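Local coordinates for GRMZM2G135359 pseudokinase (Zea mays, PDB 6CPY), which is a receptor-like pseudokinase, represented here by its kinase-like domain, whose ATP binding and protein kinase activity are uncertain, at residues E140-L148 with D261-A272. Numbering follows the deposited sequence.
Sequences EKLDWMARL and DPSIGFFPEDTA
Trp144 and Arg147, one turn apart at the start of helix 144-164, fill two hollows along residues 261-272 in the helical C-terminal lobe of this protein kinase fold. The tryptophan ring is the larger bump. Its CG lies anti to the backbone N (chi1 -179°), which carries the indole out along the chain leading into helix 269-282. Over one face, Pro268 CD sits 3.4 Å from the centroid of the five-membered ring and Phe267 CB 4.0 Å from that of the six-membered ring, both CH-pi contacts. Thr271 CG2 closes the edge near CZ2, Ala272 touches CH2, and Leu148 CD1 lies against the opposite face. Behind the indole, Ile264 CG2 packs on Trp144 CB, while a water accepts from Trp144 N and donates to the carbonyl oxygens of Ile264 and Phe266, bridging the backbones.

Ile264 also separates the two hollows: its CG1 rests 3.2 Å above the guanidinium plane of Arg147, over the centre. The rim of that flat group is polar. Arg147 NE and NH2 both donate to Leu142 O, NH2 in the carbonyl plane and NE from above it, while NH1 also bonds to Ile228 O. Asp261 OD2 forms a salt bridge with Arg147, gripped end-on by NH1 and NH2 from the same face of the carboxylate. Bonds to Leu142 O and Asp261 OD2 thus fix the guanidinium's rotation. With an alanine here, the Asp261 carboxylate would probably lose its charged partner and Ile264 CG1 the flat surface it rests on. Asp261 OD1 accepts from Ser263 N, an Asx turn that would hold the carboxylate in place. The carboxylate plane is turned 74° from the guanidinium. Of the two bonds to Asp261 OD2, that from Arg147 NH1 at 2.9 Å is the straighter (159°), that from NH2 the longer and more bent.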
loop_
_atom_site.group_PDB
_atom_site.type_symbol
_atom_site.label_atom_id
_atom_site.label_comp_id
_atom_site.label_asym_id
_atom_site.label_seq_id
_atom_site.Cartn_x
_atom_site.Cartn_y
_atom_site.Cartn_z
ATOM N N GLU A 140 7.223 15.994 8.490
ATOM C CA GLU A 140 6.385 17.107 8.042
ATOM C C GLU A 140 4.903 16.757 8.178
ATOM O O GLU A 140 4.461 15.700 7.708
ATOM C CB GLU A 140 6.695 17.474 6.590
ATOM C CG GLU A 140 6.041 18.768 6.126
ATOM C CD GLU A 140 6.190 19.009 4.637
ATOM O OE1 GLU A 140 7.142 18.473 4.031
ATOM O OE2 GLU A 140 5.353 19.743 4.073
ATOM N N LYS A 141 4.153 17.647 8.824
ATOM C CA LYS A 141 2.723 17.441 9.042
ATOM C C LYS A 141 1.925 17.792 7.793
ATOM O O LYS A 141 2.328 18.639 6.988
ATOM C CB LYS A 141 2.224 18.244 10.254
ATOM C CG LYS A 141 2.886 17.859 11.579
ATOM C CD LYS A 141 2.637 16.399 11.963
ATOM C CE LYS A 141 3.670 15.861 12.952
ATOM N NZ LYS A 141 3.956 14.412 12.708
ATOM N N LEU A 142 0.789 17.119 7.648
ATOM C CA LEU A 142 -0.040 17.204 6.452
ATOM C C LEU A 142 -1.261 18.084 6.740
ATOM O O LEU A 142 -1.930 17.866 7.738
ATOM C CB LEU A 142 -0.488 15.793 6.080
ATOM C CG LEU A 142 0.642 14.809 5.735
ATOM C CD1 LEU A 142 0.122 13.386 5.785
ATOM C CD2 LEU A 142 1.221 15.125 4.370
ATOM N N ASP A 143 -1.549 19.063 5.879
ATOM C CA ASP A 143 -2.735 19.924 6.069
ATOM C C ASP A 143 -4.037 19.265 5.588
ATOM O O ASP A 143 -4.016 18.131 5.131
ATOM C CB ASP A 143 -2.532 21.311 5.448
ATOM C CG ASP A 143 -2.415 21.294 3.926
ATOM O OD1 ASP A 143 -2.670 20.264 3.258
ATOM O OD2 ASP A 143 -2.045 22.360 3.400
ATOM N N TRP A 144 -5.166 19.966 5.720
ATOM C CA TRP A 144 -6.461 19.400 5.367
ATOM C C TRP A 144 -6.519 18.875 3.932
ATOM O O TRP A 144 -6.907 17.735 3.708
ATOM C CB TRP A 144 -7.575 20.427 5.606
ATOM C CG TRP A 144 -8.916 19.920 5.291
ATOM C CD1 TRP A 144 -9.698 20.260 4.231
ATOM C CD2 TRP A 144 -9.650 18.966 6.046
ATOM N NE1 TRP A 144 -10.890 19.582 4.287
ATOM C CE2 TRP A 144 -10.879 18.769 5.388
ATOM C CE3 TRP A 144 -9.387 18.259 7.219
ATOM C CZ2 TRP A 144 -11.850 17.903 5.879
ATOM C CZ3 TRP A 144 -10.346 17.393 7.696
ATOM C CH2 TRP A 144 -11.558 17.217 7.026
ATOM N N MET A 145 -6.111 19.693 2.959
ATOM C CA MET A 145 -6.232 19.295 1.558
ATOM C C MET A 145 -5.302 18.132 1.243
ATOM O O MET A 145 -5.676 17.229 0.504
ATOM C CB MET A 145 -5.970 20.473 0.607
ATOM C CG MET A 145 -7.067 21.529 0.625
ATOM S SD MET A 145 -8.714 20.845 0.387
ATOM C CE MET A 145 -8.477 19.973 -1.160
ATOM N N ALA A 146 -4.101 18.153 1.809
ATOM C CA ALA A 146 -3.185 17.026 1.663
ATOM C C ALA A 146 -3.807 15.734 2.194
ATOM O O ALA A 146 -3.743 14.693 1.534
ATOM C CB ALA A 146 -1.872 17.311 2.367
ATOM N N ARG A 147 -4.436 15.808 3.365
ATOM C CA ARG A 147 -5.082 14.639 3.941
ATOM C C ARG A 147 -6.271 14.130 3.123
ATOM O O ARG A 147 -6.473 12.937 3.017
ATOM C CB ARG A 147 -5.463 14.895 5.388
ATOM C CG ARG A 147 -4.230 15.104 6.240
ATOM C CD ARG A 147 -4.491 14.949 7.716
ATOM N NE ARG A 147 -3.401 15.564 8.466
ATOM C CZ ARG A 147 -3.136 15.344 9.749
ATOM N NH1 ARG A 147 -3.854 14.496 10.470
ATOM N NH2 ARG A 147 -2.140 16.004 10.310
ATOM N N LEU A 148 -7.059 15.037 2.553
ATOM C CA LEU A 148 -8.158 14.632 1.696
ATOM C C LEU A 148 -7.672 13.996 0.400
ATOM O O LEU A 148 -8.229 13.000 -0.037
ATOM C CB LEU A 148 -9.097 15.813 1.416
ATOM C CG LEU A 148 -10.259 15.881 2.426
ATOM C CD1 LEU A 148 -9.824 15.736 3.873
ATOM C CD2 LEU A 148 -11.035 17.174 2.219
ATOM N N ASP A 261 -7.468 16.001 14.363
ATOM C CA ASP A 261 -6.060 16.239 14.648
ATOM C C ASP A 261 -5.737 17.737 14.695
ATOM O O ASP A 261 -5.912 18.428 13.706
ATOM C CB ASP A 261 -5.210 15.557 13.559
ATOM C CG ASP A 261 -3.726 15.503 13.897
ATOM O OD1 ASP A 261 -3.270 16.215 14.821
ATOM O OD2 ASP A 261 -3.020 14.740 13.197
ATOM N N PRO A 262 -5.237 18.243 15.837
ATOM C CA PRO A 262 -4.831 19.669 15.869
ATOM C C PRO A 262 -3.745 20.060 14.855
ATOM O O PRO A 262 -3.735 21.197 14.365
ATOM C CB PRO A 262 -4.323 19.869 17.309
ATOM C CG PRO A 262 -4.894 18.743 18.089
ATOM C CD PRO A 262 -5.080 17.589 17.145
ATOM N N SER A 263 -2.872 19.125 14.491
ATOM C CA SER A 263 -1.790 19.420 13.541
ATOM C C SER A 263 -2.268 19.687 12.103
ATOM O O SER A 263 -1.487 20.136 11.267
ATOM C CB SER A 263 -0.735 18.299 13.551
ATOM O OG SER A 263 -1.253 17.085 13.042
ATOM N N ILE A 264 -3.535 19.380 11.810
ATOM C CA ILE A 264 -4.138 19.724 10.515
ATOM C C ILE A 264 -4.192 21.228 10.278
ATOM O O ILE A 264 -4.062 21.692 9.139
ATOM C CB ILE A 264 -5.559 19.139 10.426
ATOM C CG1 ILE A 264 -5.459 17.644 10.132
ATOM C CG2 ILE A 264 -6.422 19.842 9.377
ATOM C CD1 ILE A 264 -6.725 16.871 10.417
ATOM N N GLY A 265 -4.397 21.974 11.355
ATOM C CA GLY A 265 -4.733 23.378 11.259
ATOM C C GLY A 265 -6.222 23.541 10.997
ATOM O O GLY A 265 -7.041 22.782 11.520
ATOM N N PHE A 266 -6.586 24.520 10.170
ATOM C CA PHE A 266 -8.007 24.798 9.935
ATOM C C PHE A 266 -8.642 23.686 9.125
ATOM O O PHE A 266 -7.978 23.062 8.298
ATOM C CB PHE A 266 -8.195 26.133 9.233
ATOM C CG PHE A 266 -7.853 27.314 10.090
ATOM C CD1 PHE A 266 -8.583 27.582 11.243
ATOM C CD2 PHE A 266 -6.816 28.172 9.736
ATOM C CE1 PHE A 266 -8.284 28.676 12.031
ATOM C CE2 PHE A 266 -6.509 29.276 10.524
ATOM C CZ PHE A 266 -7.251 29.530 11.671
ATOM N N PHE A 267 -9.919 23.419 9.393
ATOM C CA PHE A 267 -10.687 22.442 8.623
ATOM C C PHE A 267 -12.170 22.844 8.507
ATOM O O PHE A 267 -12.686 23.538 9.376
ATOM C CB PHE A 267 -10.541 21.035 9.238
ATOM C CG PHE A 267 -11.241 20.846 10.558
ATOM C CD1 PHE A 267 -12.559 20.408 10.610
ATOM C CD2 PHE A 267 -10.572 21.074 11.757
ATOM C CE1 PHE A 267 -13.197 20.214 11.825
ATOM C CE2 PHE A 267 -11.209 20.900 12.973
ATOM C CZ PHE A 267 -12.523 20.464 13.010
ATOM N N PRO A 268 -12.844 22.404 7.432
ATOM C CA PRO A 268 -14.267 22.660 7.250
ATOM C C PRO A 268 -15.096 21.652 8.034
ATOM O O PRO A 268 -14.979 20.438 7.851
ATOM C CB PRO A 268 -14.465 22.516 5.741
ATOM C CG PRO A 268 -13.377 21.591 5.296
ATOM C CD PRO A 268 -12.272 21.648 6.306
ATOM N N GLU A 269 -15.928 22.186 8.910
ATOM C CA GLU A 269 -16.609 21.400 9.917
ATOM C C GLU A 269 -17.534 20.326 9.324
ATOM O O GLU A 269 -17.535 19.161 9.743
ATOM C CB GLU A 269 -17.415 22.397 10.737
ATOM C CG GLU A 269 -17.947 21.887 12.018
ATOM C CD GLU A 269 -18.955 22.862 12.583
ATOM O OE1 GLU A 269 -18.753 24.099 12.456
ATOM O OE2 GLU A 269 -19.955 22.376 13.107
ATOM N N ASP A 270 -18.309 20.707 8.327
ATOM C CA ASP A 270 -19.301 19.787 7.788
ATOM C C ASP A 270 -18.697 18.710 6.896
ATOM O O ASP A 270 -19.217 17.603 6.827
ATOM C CB ASP A 270 -20.390 20.555 7.076
ATOM C CG ASP A 270 -21.274 21.320 8.057
ATOM O OD1 ASP A 270 -21.449 20.842 9.202
ATOM O OD2 ASP A 270 -21.746 22.399 7.696
ATOM N N THR A 271 -17.594 19.037 6.239
ATOM C CA THR A 271 -16.830 18.028 5.497
ATOM C C THR A 271 -16.241 16.987 6.440
ATOM O O THR A 271 -16.292 15.779 6.174
ATOM C CB THR A 271 -15.738 18.714 4.667
ATOM O OG1 THR A 271 -16.350 19.739 3.888
ATOM C CG2 THR A 271 -15.061 17.726 3.721
ATOM N N ALA A 272 -15.702 17.451 7.556
ATOM C CA ALA A 272 -15.210 16.544 8.575
ATOM C C ALA A 272 -16.314 15.621 9.091
ATOM O O ALA A 272 -16.110 14.410 9.197
ATOM C CB ALA A 272 -14.564 17.313 9.700
HETATM O O HOH W 1 -5.502 22.638 7.073
HETATM O O HOH W 2 -0.429 14.432 12.578
#